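Local coordinates for protein LYND (Lyngbya aestuarii, PDB 4V1T) that probably uses ATP and magnesium to cyclise cysteine side chains of precursor peptides into thiazolines, as a YcaO-type cyanobactin heterocyclase, at residues 328-333 with 696-701; 455-460 with 480-485; 526-531 with 737-742; 715-720 with 728-733. One frame throughout, in Å; residues are numbered along the deposited sequence.

Interaction 1 of 4, residues 328-333 with 696-701; sequences LKLESR and DIYTDV
Tyr698 lays its ring against the backbone of residues 330-332. With CG anti to the backbone N (chi1 173°), the ring has Glu331 N over one face, while Leu330 crosses it obliquely, its CB 3.5 Å from Tyr698 CE1. Tyr698 CB presses on the neighbouring peptide, 3.2 Å from Glu331 O. Beside this packing, the carboxylate of Asp696 serves both segments. Its OD1 accepts two backbone N-H groups, from Arg333 N across the contact and from Tyr698 N in its own helix, each at 3.0 Å and each arriving from above the carboxylate plane. Asp696 OD2 takes the hydroxyl of Ser332, whose OG lies 2.6 Å away. A straighter bond runs the other way, Ile697 N donating to Arg333 O at 2.9 Å with an N-H...O angle of 166°. The Ile697 side chain runs alongside that carbonyl, and its CB and CD1 meet Arg333 CB. The guanidinium of Arg333 leads away to a salt bridge with Glu539 on helix 538-561, and Glu331 OE2 lies over one of its faces as a charge partner. An alanine at Asp696 would remove all three carboxylate bonds and would probably loosen both the 328-333 loop and the first turn of the helix. The arrangement is that of an aspartate N-cap, here opening helix 697-710 of the YcaO domain and tying a loop to that opening turn.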
# COMPACT_ATOMS: atom_id res chain seq x y z
N LEU B 328 -15.66 30.45 -16.26
CA LEU B 328 -15.21 29.63 -15.13
C LEU B 328 -16.25 29.54 -14.01
O LEU B 328 -16.61 30.55 -13.40
CB LEU B 328 -13.91 30.18 -14.57
CG LEU B 328 -12.77 29.19 -14.38
CD1 LEU B 328 -12.30 28.64 -15.72
CD2 LEU B 328 -11.62 29.87 -13.66
N LYS B 329 -16.71 28.32 -13.72
CA LYS B 329 -17.65 28.07 -12.64
C LYS B 329 -16.92 27.93 -11.30
O LYS B 329 -16.45 26.84 -10.96
CB LYS B 329 -18.45 26.80 -12.90
CG LYS B 329 -19.34 26.83 -14.13
CD LYS B 329 -20.09 25.51 -14.26
CE LYS B 329 -21.00 25.49 -15.48
NZ LYS B 329 -21.68 24.17 -15.61
N LEU B 330 -16.83 29.02 -10.55
CA LEU B 330 -16.26 28.98 -9.20
C LEU B 330 -17.37 29.00 -8.16
O LEU B 330 -18.41 29.62 -8.35
CB LEU B 330 -15.29 30.13 -8.97
CG LEU B 330 -13.99 30.16 -9.79
CD1 LEU B 330 -12.90 30.89 -9.01
CD2 LEU B 330 -13.50 28.76 -10.18
N GLU B 331 -17.14 28.30 -7.05
CA GLU B 331 -18.16 28.12 -6.03
C GLU B 331 -17.53 27.83 -4.68
O GLU B 331 -16.34 27.52 -4.60
CB GLU B 331 -19.10 26.98 -6.43
CG GLU B 331 -18.38 25.68 -6.77
CD GLU B 331 -19.32 24.61 -7.27
OE1 GLU B 331 -19.64 24.61 -8.48
OE2 GLU B 331 -19.75 23.76 -6.46
N SER B 332 -18.34 27.90 -3.63
CA SER B 332 -17.89 27.70 -2.26
C SER B 332 -17.32 26.31 -2.02
O SER B 332 -17.98 25.29 -2.25
CB SER B 332 -19.05 27.95 -1.30
OG SER B 332 -18.72 27.54 0.02
N ARG B 333 -16.08 26.27 -1.54
CA ARG B 333 -15.42 25.03 -1.14
C ARG B 333 -15.00 25.12 0.32
O ARG B 333 -13.97 25.70 0.64
CB ARG B 333 -14.21 24.75 -2.03
CG ARG B 333 -14.54 24.54 -3.50
CD ARG B 333 -15.37 23.29 -3.74
NE ARG B 333 -15.65 23.07 -5.15
CZ ARG B 333 -16.51 22.17 -5.62
NH1 ARG B 333 -17.17 21.38 -4.78
NH2 ARG B 333 -16.70 22.05 -6.92
N ASP B 696 -13.33 29.04 3.93
CA ASP B 696 -13.80 28.75 2.59
C ASP B 696 -12.67 29.03 1.62
O ASP B 696 -12.13 30.13 1.58
CB ASP B 696 -15.02 29.60 2.26
CG ASP B 696 -15.76 29.09 1.05
OD1 ASP B 696 -15.12 28.56 0.12
OD2 ASP B 696 -17.00 29.22 1.04
N ILE B 697 -12.32 28.02 0.83
CA ILE B 697 -11.22 28.15 -0.11
C ILE B 697 -11.57 29.20 -1.16
O ILE B 697 -10.73 30.02 -1.54
CB ILE B 697 -10.89 26.80 -0.79
CG1 ILE B 697 -10.52 25.75 0.25
CG2 ILE B 697 -9.71 26.96 -1.75
CD1 ILE B 697 -10.52 24.32 -0.27
N TYR B 698 -12.81 29.20 -1.61
CA TYR B 698 -13.27 30.14 -2.62
C TYR B 698 -13.20 31.59 -2.14
O TYR B 698 -12.88 32.49 -2.91
CB TYR B 698 -14.71 29.80 -3.04
CG TYR B 698 -15.32 30.82 -3.97
CD1 TYR B 698 -14.73 31.11 -5.20
CD2 TYR B 698 -16.47 31.50 -3.63
CE1 TYR B 698 -15.29 32.04 -6.05
CE2 TYR B 698 -17.03 32.43 -4.48
CZ TYR B 698 -16.44 32.70 -5.69
OH TYR B 698 -17.00 33.63 -6.52
N THR B 699 -13.52 31.81 -0.87
CA THR B 699 -13.44 33.14 -0.31
C THR B 699 -11.98 33.57 -0.26
O THR B 699 -11.66 34.74 -0.45
CB THR B 699 -14.05 33.21 1.10
OG1 THR B 699 -15.41 32.75 1.04
CG2 THR B 699 -14.04 34.64 1.63
N ASP B 700 -11.09 32.61 -0.03
CA ASP B 700 -9.67 32.90 0.09
C ASP B 700 -9.04 33.32 -1.24
O ASP B 700 -8.16 34.17 -1.23
CB ASP B 700 -8.92 31.69 0.65
CG ASP B 700 -9.03 31.60 2.16
OD1 ASP B 700 -9.89 32.29 2.74
OD2 ASP B 700 -8.25 30.84 2.76
N VAL B 701 -9.49 32.75 -2.35
CA VAL B 701 -8.93 33.13 -3.65
C VAL B 701 -9.46 34.50 -4.07
O VAL B 701 -8.73 35.29 -4.66
CB VAL B 701 -9.21 32.09 -4.78
CG1 VAL B 701 -8.97 30.68 -4.28
CG2 VAL B 701 -10.61 32.23 -5.35

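Interaction 2 of 4, residues 455-460 with 480-485; sequences QCLCFS and WIPQRF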
# COMPACT_ATOMS: atom_id res chain seq x y z
N GLN B 455 4.80 41.16 -20.97
CA GLN B 455 4.19 41.54 -19.69
C GLN B 455 4.34 40.43 -18.64
O GLN B 455 4.29 40.68 -17.43
CB GLN B 455 2.72 41.86 -19.89
CG GLN B 455 2.46 43.15 -20.63
CD GLN B 455 0.98 43.45 -20.74
OE1 GLN B 455 0.30 43.61 -19.72
NE2 GLN B 455 0.47 43.49 -21.97
N CYS B 456 4.53 39.21 -19.10
CA CYS B 456 4.69 38.08 -18.19
C CYS B 456 6.15 37.76 -17.98
O CYS B 456 6.57 37.51 -16.86
CB CYS B 456 3.95 36.87 -18.74
SG CYS B 456 2.18 37.17 -18.92
N LEU B 457 6.93 37.77 -19.06
CA LEU B 457 8.33 37.37 -19.01
C LEU B 457 9.18 38.38 -18.25
O LEU B 457 9.92 38.02 -17.35
CB LEU B 457 8.89 37.17 -20.42
CG LEU B 457 8.19 36.10 -21.27
CD1 LEU B 457 8.73 36.13 -22.70
CD2 LEU B 457 8.32 34.71 -20.67
N CYS B 458 9.06 39.64 -18.63
CA CYS B 458 9.78 40.72 -17.97
C CYS B 458 11.30 40.60 -18.13
O CYS B 458 12.06 40.81 -17.19
CB CYS B 458 9.42 40.79 -16.47
SG CYS B 458 7.66 41.01 -16.10
N PHE B 459 11.75 40.25 -19.34
CA PHE B 459 13.17 40.31 -19.66
C PHE B 459 13.55 41.77 -19.99
O PHE B 459 12.73 42.53 -20.51
CB PHE B 459 13.51 39.41 -20.85
CG PHE B 459 13.53 37.95 -20.51
CD1 PHE B 459 14.66 37.37 -19.95
CD2 PHE B 459 12.44 37.14 -20.78
CE1 PHE B 459 14.70 36.02 -19.65
CE2 PHE B 459 12.46 35.78 -20.47
CZ PHE B 459 13.59 35.22 -19.91
N SER B 460 14.77 42.17 -19.69
CA SER B 460 15.22 43.53 -19.99
C SER B 460 15.51 43.68 -21.48
O SER B 460 15.65 42.68 -22.20
CB SER B 460 16.47 43.89 -19.20
OG SER B 460 17.62 43.36 -19.82
N TRP B 480 17.02 30.98 -19.63
CA TRP B 480 17.06 31.09 -21.07
C TRP B 480 16.26 32.30 -21.52
O TRP B 480 15.10 32.45 -21.13
CB TRP B 480 16.51 29.83 -21.72
CG TRP B 480 16.65 29.82 -23.22
CD1 TRP B 480 17.80 29.65 -23.93
CD2 TRP B 480 15.60 29.97 -24.18
NE1 TRP B 480 17.54 29.69 -25.28
CE2 TRP B 480 16.19 29.88 -25.46
CE3 TRP B 480 14.22 30.16 -24.09
CZ2 TRP B 480 15.45 29.99 -26.64
CZ3 TRP B 480 13.48 30.27 -25.26
CH2 TRP B 480 14.10 30.19 -26.52
N ILE B 481 16.89 33.16 -22.31
CA ILE B 481 16.22 34.35 -22.83
C ILE B 481 15.68 34.04 -24.21
O ILE B 481 16.46 33.81 -25.12
CB ILE B 481 17.18 35.55 -22.91
CG1 ILE B 481 17.92 35.73 -21.57
CG2 ILE B 481 16.41 36.83 -23.27
CD1 ILE B 481 19.11 36.67 -21.66
N PRO B 482 14.35 34.06 -24.38
CA PRO B 482 13.84 33.72 -25.70
C PRO B 482 14.04 34.84 -26.71
O PRO B 482 14.41 35.95 -26.32
CB PRO B 482 12.34 33.49 -25.46
CG PRO B 482 12.02 34.08 -24.14
CD PRO B 482 13.29 34.57 -23.50
N GLN B 483 13.82 34.54 -27.98
CA GLN B 483 13.83 35.56 -29.02
C GLN B 483 12.69 36.55 -28.73
O GLN B 483 11.79 36.25 -27.94
CB GLN B 483 13.65 34.94 -30.41
CG GLN B 483 14.70 33.90 -30.77
CD GLN B 483 14.32 33.12 -32.01
OE1 GLN B 483 13.46 33.53 -32.78
NE2 GLN B 483 14.96 31.97 -32.21
N ARG B 484 12.73 37.71 -29.37
CA ARG B 484 11.69 38.70 -29.16
C ARG B 484 10.41 38.28 -29.83
O ARG B 484 10.41 37.52 -30.79
CB ARG B 484 12.13 40.09 -29.65
CG ARG B 484 13.05 40.80 -28.68
CD ARG B 484 13.03 42.30 -28.88
NE ARG B 484 12.19 42.97 -27.89
CZ ARG B 484 12.63 43.67 -26.85
NH1 ARG B 484 13.93 43.83 -26.62
NH2 ARG B 484 11.76 44.24 -26.04
N PHE B 485 9.30 38.78 -29.32
CA PHE B 485 8.01 38.50 -29.89
C PHE B 485 7.71 39.43 -31.07
O PHE B 485 7.46 40.62 -30.87
CB PHE B 485 6.95 38.68 -28.83
CG PHE B 485 5.56 38.48 -29.33
CD1 PHE B 485 5.13 37.23 -29.69
CD2 PHE B 485 4.68 39.55 -29.43
CE1 PHE B 485 3.85 37.04 -30.15
CE2 PHE B 485 3.40 39.36 -29.88
CZ PHE B 485 2.98 38.10 -30.25
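Apolar contact dominates here, and its centre is the ring of Phe459. Ile481 meets it obliquely: its CG2, anti to the backbone N, sits over one face in a CH-pi contact, 4.2 Å from the ring centroid and 26° off the ring normal, while Ile481 CG1 comes to 3.8 Å from Phe459 CE1. Pro482 approaches the same ring tip to tip, with its CD 3.4 Å from Phe459 CE2. The next ring atom of that proline, CG, is met by Leu457 CD1 at 4.1 Å, again tip to tip, so the CG-CD edge of the pyrrolidine touches both side chains.

Leu457 is the last residue of helix 454-457; Cys458 then takes a positive phi (64°) that ends the helix and turns Phe459 toward 480-485, before Ser460 N-caps helix 461-465. The contact thus joins the turn between helices 454-457 and 461-465, in the YcaO domain, to the loop that leads into strand 491-498.

Polar groups take a smaller part. The carbonyl O of Trp480 lies 3.4 Å from Phe459 CZ, and no hydrogen bond links the segments. The backbone of Ile481 is instead held from outside, its N by Asn471 and its O by Arg467. The indole of Trp480 turns away, with Pro482 CA over one face and Arg526 in a cation-pi contact.

Interaction 3 of 4, residues 526-531 with 737-742; sequences RGDSNG and MRHFWS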
# COMPACT_ATOMS: atom_id res chain seq x y z
N ARG B 526 9.26 29.85 -23.56
CA ARG B 526 9.18 28.47 -23.10
C ARG B 526 8.24 28.43 -21.90
O ARG B 526 8.46 29.16 -20.92
CB ARG B 526 10.55 27.93 -22.70
CG ARG B 526 11.42 27.50 -23.85
CD ARG B 526 12.82 27.17 -23.38
NE ARG B 526 13.72 26.93 -24.51
CZ ARG B 526 15.02 26.68 -24.40
NH1 ARG B 526 15.60 26.63 -23.20
NH2 ARG B 526 15.75 26.47 -25.49
N GLY B 527 7.20 27.61 -21.97
CA GLY B 527 6.26 27.48 -20.87
C GLY B 527 6.95 27.06 -19.59
O GLY B 527 7.67 26.06 -19.57
N ASP B 528 6.76 27.83 -18.53
CA ASP B 528 7.39 27.54 -17.24
C ASP B 528 6.35 26.99 -16.26
O ASP B 528 5.15 26.94 -16.56
CB ASP B 528 8.09 28.78 -16.67
CG ASP B 528 7.16 29.95 -16.45
OD1 ASP B 528 5.98 29.76 -16.09
OD2 ASP B 528 7.62 31.10 -16.63
N SER B 529 6.82 26.58 -15.09
CA SER B 529 5.98 25.92 -14.10
C SER B 529 5.44 26.88 -13.05
O SER B 529 4.70 26.47 -12.16
CB SER B 529 6.77 24.79 -13.41
OG SER B 529 7.87 25.30 -12.68
N ASN B 530 5.80 28.16 -13.14
CA ASN B 530 5.40 29.12 -12.12
C ASN B 530 3.90 29.45 -12.15
O ASN B 530 3.37 29.91 -13.15
CB ASN B 530 6.21 30.42 -12.26
CG ASN B 530 6.04 31.33 -11.07
OD1 ASN B 530 5.53 30.91 -10.03
ND2 ASN B 530 6.45 32.59 -11.22
N GLY B 531 3.24 29.21 -11.03
CA GLY B 531 1.81 29.41 -10.92
C GLY B 531 1.02 28.15 -11.21
O GLY B 531 -0.19 28.10 -11.01
N MET B 737 4.15 40.19 -11.78
CA MET B 737 4.79 39.51 -10.65
C MET B 737 5.99 38.73 -11.13
O MET B 737 5.98 38.15 -12.21
CB MET B 737 3.79 38.61 -9.93
CG MET B 737 2.73 39.41 -9.17
SD MET B 737 1.62 38.42 -8.17
CE MET B 737 2.70 37.99 -6.81
N ARG B 738 7.04 38.72 -10.31
CA ARG B 738 8.34 38.25 -10.73
C ARG B 738 8.58 36.76 -10.48
O ARG B 738 8.14 36.20 -9.46
CB ARG B 738 9.44 39.06 -10.03
CG ARG B 738 9.16 40.55 -9.92
CD ARG B 738 8.96 41.18 -11.29
NE ARG B 738 10.18 41.12 -12.08
CZ ARG B 738 10.52 41.99 -13.03
NH1 ARG B 738 9.74 43.01 -13.31
NH2 ARG B 738 11.65 41.82 -13.68
N HIS B 739 9.27 36.13 -11.42
CA HIS B 739 9.82 34.79 -11.23
C HIS B 739 11.14 34.97 -10.51
O HIS B 739 11.76 36.03 -10.64
CB HIS B 739 10.00 34.10 -12.59
CG HIS B 739 10.02 32.60 -12.52
ND1 HIS B 739 9.54 31.81 -13.53
CD2 HIS B 739 10.47 31.76 -11.56
CE1 HIS B 739 9.69 30.54 -13.21
NE2 HIS B 739 10.25 30.48 -12.02
N PHE B 740 11.58 33.98 -9.75
CA PHE B 740 12.89 34.06 -9.09
C PHE B 740 14.04 33.66 -10.01
O PHE B 740 15.15 33.39 -9.55
CB PHE B 740 12.91 33.23 -7.79
CG PHE B 740 12.68 31.75 -7.98
CD1 PHE B 740 13.56 30.96 -8.71
CD2 PHE B 740 11.62 31.13 -7.34
CE1 PHE B 740 13.35 29.60 -8.84
CE2 PHE B 740 11.42 29.76 -7.46
CZ PHE B 740 12.28 29.00 -8.21
N TRP B 741 13.76 33.64 -11.31
CA TRP B 741 14.80 33.45 -12.32
C TRP B 741 15.36 34.81 -12.72
O TRP B 741 14.78 35.85 -12.39
CB TRP B 741 14.22 32.71 -13.54
CG TRP B 741 13.78 31.30 -13.24
CD1 TRP B 741 14.05 30.57 -12.12
CD2 TRP B 741 13.01 30.45 -14.10
NE1 TRP B 741 13.50 29.31 -12.22
CE2 TRP B 741 12.85 29.22 -13.42
CE3 TRP B 741 12.44 30.60 -15.37
CZ2 TRP B 741 12.14 28.15 -13.98
CZ3 TRP B 741 11.73 29.54 -15.91
CH2 TRP B 741 11.59 28.34 -15.22
N SER B 742 16.49 34.81 -13.42
CA SER B 742 17.19 36.05 -13.76
C SER B 742 16.51 36.83 -14.88
O SER B 742 17.00 36.87 -16.02
CB SER B 742 18.64 35.75 -14.14
OG SER B 742 19.35 35.16 -13.06
O HOH W 1 5.90 35.16 -9.46
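Asp528 OD1 is gripped by two donors, a salt bridge from the ammonium of Lys731 and a weak bond from Asn530 N, 3.4 Å away, which closes a loose Asx turn within 526-531. The aspartate reaches this place with CG in the crowded position between its backbone N and carbonyl carbon (chi1 59°). Its second oxygen, OD2, comes to the edge of the His739 ring, in plane and 3.7 Å from ND1. That is too long for a hydrogen bond, and the carboxylate stands nearly perpendicular to the ring at 81°; the negative charge might favour a protonated imidazole, though the salt bridge to Lys731 would probably offset part of that effect.

His739 is enclosed on both faces. Asn530 CB lies over one in a CH-pi contact, 3.9 Å from the ring centroid, and the Trp741 indole lies over the opposite one, with His739 NE2 above its centre. The far rim of that indole, CZ3, meets Asp528 CB at 3.8 Å. The layering brings the loop before strand 532-535 against the loop between strand 728-733 and helix 748-755, beside helix 538-561 and near the nucleotide site: the Asn530 side chain is about 7 Å from a bound magnesium ion. A glycine at His739 would remove the imidazole from between Asn530 and Trp741 and would probably let both side chains shift.

A water also bridges the segments, accepting from Asn530 ND2 at 3.2 Å and donating to Arg738 O at 2.5 Å. The other end of the Asn530 amide, OD1, takes Arg552 NE of helix 538-561, so both polar atoms of this side chain have partners.

Interaction 4 of 4, residues 715-720 with 728-733; sequences TLVIDQ and NVVKVT
Ile718 holds CG1 anti to its backbone N (chi1 175°), which leaves CG2 in the crowded position and aims it at Lys731, with Ile718 CG2 3.5 Å from Lys731 CB. Lys731 is also anti at chi1 and runs extended until it bends at chi4 (75°), carrying its NZ to Asn532 OD1 and other oxygens outside the two strands. Gln720, extended beyond CG, lies alongside Lys731 and points the same way. On the other face of the sheet, Val717 and Val730 cross obliquely, with Val717 CG1 4.0 Å from Val730 CB.

The backbones are joined by paired bonds. Leu716 N gives to Thr733 O at 2.7 Å and Thr733 N returns one to Leu716 O at 3.1 Å; Ile718 and Lys731 exchange two more in the same way. Gln720 N to Val729 O, 2.8 Å, is a fifth and more bent bond at 136°. Beside it Asp719 OD1 comes close to the same Val729 O, an acceptor facing an acceptor, and has its partner in the hydroxyl of Thr721.

Hydrogen-bonded and non-hydrogen-bonded pairs in turn make an antiparallel beta hairpin, set between strands 491-498 and 532-535 in the antiparallel sheet of the YcaO domain.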
# COMPACT_ATOMS: atom_id res chain seq x y z
N THR B 715 -5.25 38.93 -12.30
CA THR B 715 -4.99 37.51 -12.09
C THR B 715 -5.77 36.64 -13.07
O THR B 715 -7.00 36.65 -13.07
CB THR B 715 -5.33 37.07 -10.65
OG1 THR B 715 -6.70 36.68 -10.57
CG2 THR B 715 -5.06 38.19 -9.67
N LEU B 716 -5.06 35.91 -13.92
CA LEU B 716 -5.67 35.05 -14.92
C LEU B 716 -5.57 33.58 -14.52
O LEU B 716 -4.75 33.22 -13.68
CB LEU B 716 -4.99 35.24 -16.28
CG LEU B 716 -5.12 36.61 -16.95
CD1 LEU B 716 -4.27 36.66 -18.21
CD2 LEU B 716 -6.57 36.95 -17.26
N VAL B 717 -6.41 32.75 -15.13
CA VAL B 717 -6.37 31.31 -14.90
C VAL B 717 -6.57 30.54 -16.20
O VAL B 717 -7.48 30.86 -16.97
CB VAL B 717 -7.46 30.86 -13.92
CG1 VAL B 717 -7.26 29.39 -13.56
CG2 VAL B 717 -7.45 31.71 -12.67
N ILE B 718 -5.73 29.54 -16.43
CA ILE B 718 -5.97 28.57 -17.49
C ILE B 718 -6.15 27.18 -16.88
O ILE B 718 -5.26 26.63 -16.24
CB ILE B 718 -4.84 28.58 -18.56
CG1 ILE B 718 -5.06 27.46 -19.59
CG2 ILE B 718 -3.47 28.49 -17.93
CD1 ILE B 718 -6.35 27.59 -20.39
N ASP B 719 -7.33 26.62 -17.08
CA ASP B 719 -7.64 25.30 -16.58
C ASP B 719 -6.98 24.24 -17.47
O ASP B 719 -7.35 24.08 -18.63
CB ASP B 719 -9.15 25.09 -16.51
CG ASP B 719 -9.53 23.73 -15.91
OD1 ASP B 719 -8.68 23.13 -15.21
OD2 ASP B 719 -10.66 23.26 -16.16
N GLN B 720 -6.01 23.54 -16.91
CA GLN B 720 -5.30 22.48 -17.62
C GLN B 720 -5.84 21.09 -17.27
O GLN B 720 -5.25 20.08 -17.65
CB GLN B 720 -3.81 22.54 -17.28
CG GLN B 720 -3.12 23.85 -17.64
CD GLN B 720 -1.67 23.87 -17.23
OE1 GLN B 720 -1.30 23.32 -16.18
NE2 GLN B 720 -0.83 24.52 -18.04
N ASN B 728 -7.82 18.29 -10.63
CA ASN B 728 -7.78 19.62 -11.21
C ASN B 728 -6.37 20.16 -11.26
O ASN B 728 -5.63 20.08 -10.28
CB ASN B 728 -8.67 20.57 -10.42
CG ASN B 728 -10.14 20.19 -10.50
OD1 ASN B 728 -10.74 19.79 -9.51
ND2 ASN B 728 -10.72 20.33 -11.69
N VAL B 729 -5.99 20.71 -12.41
CA VAL B 729 -4.71 21.36 -12.59
C VAL B 729 -4.91 22.69 -13.30
O VAL B 729 -5.62 22.76 -14.30
CB VAL B 729 -3.73 20.49 -13.39
CG1 VAL B 729 -2.37 21.18 -13.52
CG2 VAL B 729 -3.56 19.13 -12.72
N VAL B 730 -4.27 23.74 -12.78
CA VAL B 730 -4.36 25.07 -13.39
C VAL B 730 -3.00 25.73 -13.48
O VAL B 730 -2.05 25.33 -12.82
CB VAL B 730 -5.26 26.01 -12.58
CG1 VAL B 730 -6.68 25.47 -12.50
CG2 VAL B 730 -4.69 26.22 -11.19
N LYS B 731 -2.92 26.76 -14.31
CA LYS B 731 -1.81 27.69 -14.26
C LYS B 731 -2.39 29.07 -13.99
O LYS B 731 -3.20 29.56 -14.76
CB LYS B 731 -1.00 27.69 -15.56
CG LYS B 731 0.13 28.72 -15.58
CD LYS B 731 1.03 28.57 -16.80
CE LYS B 731 2.28 29.45 -16.69
NZ LYS B 731 3.27 28.89 -15.72
N VAL B 732 -1.98 29.65 -12.87
CA VAL B 732 -2.37 31.01 -12.51
C VAL B 732 -1.28 31.98 -12.96
O VAL B 732 -0.10 31.76 -12.69
CB VAL B 732 -2.57 31.15 -11.01
CG1 VAL B 732 -3.13 32.52 -10.68
CG2 VAL B 732 -3.51 30.05 -10.50
N THR B 733 -1.69 33.05 -13.64
CA THR B 733 -0.77 34.06 -14.14
C THR B 733 -1.19 35.44 -13.70
O THR B 733 -2.32 35.86 -13.95
CB THR B 733 -0.70 34.02 -15.68
OG1 THR B 733 -0.11 32.79 -16.09
CG2 THR B 733 0.15 35.19 -16.23

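How the interactions relate
Interaction 1 is a surface contact held mainly by hydrogen bonds round a helix N-terminus, whereas the other three are buried. Among these the chemistry differs: interaction 4 is backbone pairing inside a sheet, interaction 2 is apolar and lacks hydrogen bonds between its segments, and interaction 3 mixes ring faces, charge and a bridging water. Interactions 3 and 4 are coupled most directly, since Lys731 of the hairpin reaches both Asp528 and the carbonyl of Asn530. Interaction 2 meets interaction 3 where Cys458 O packs against Arg738 NH2, and interaction 4 through Cys456 and Thr733. Interaction 1 touches the hairpin through Leu328 on Val717, and helix 697-710 leads on to strand 716-719.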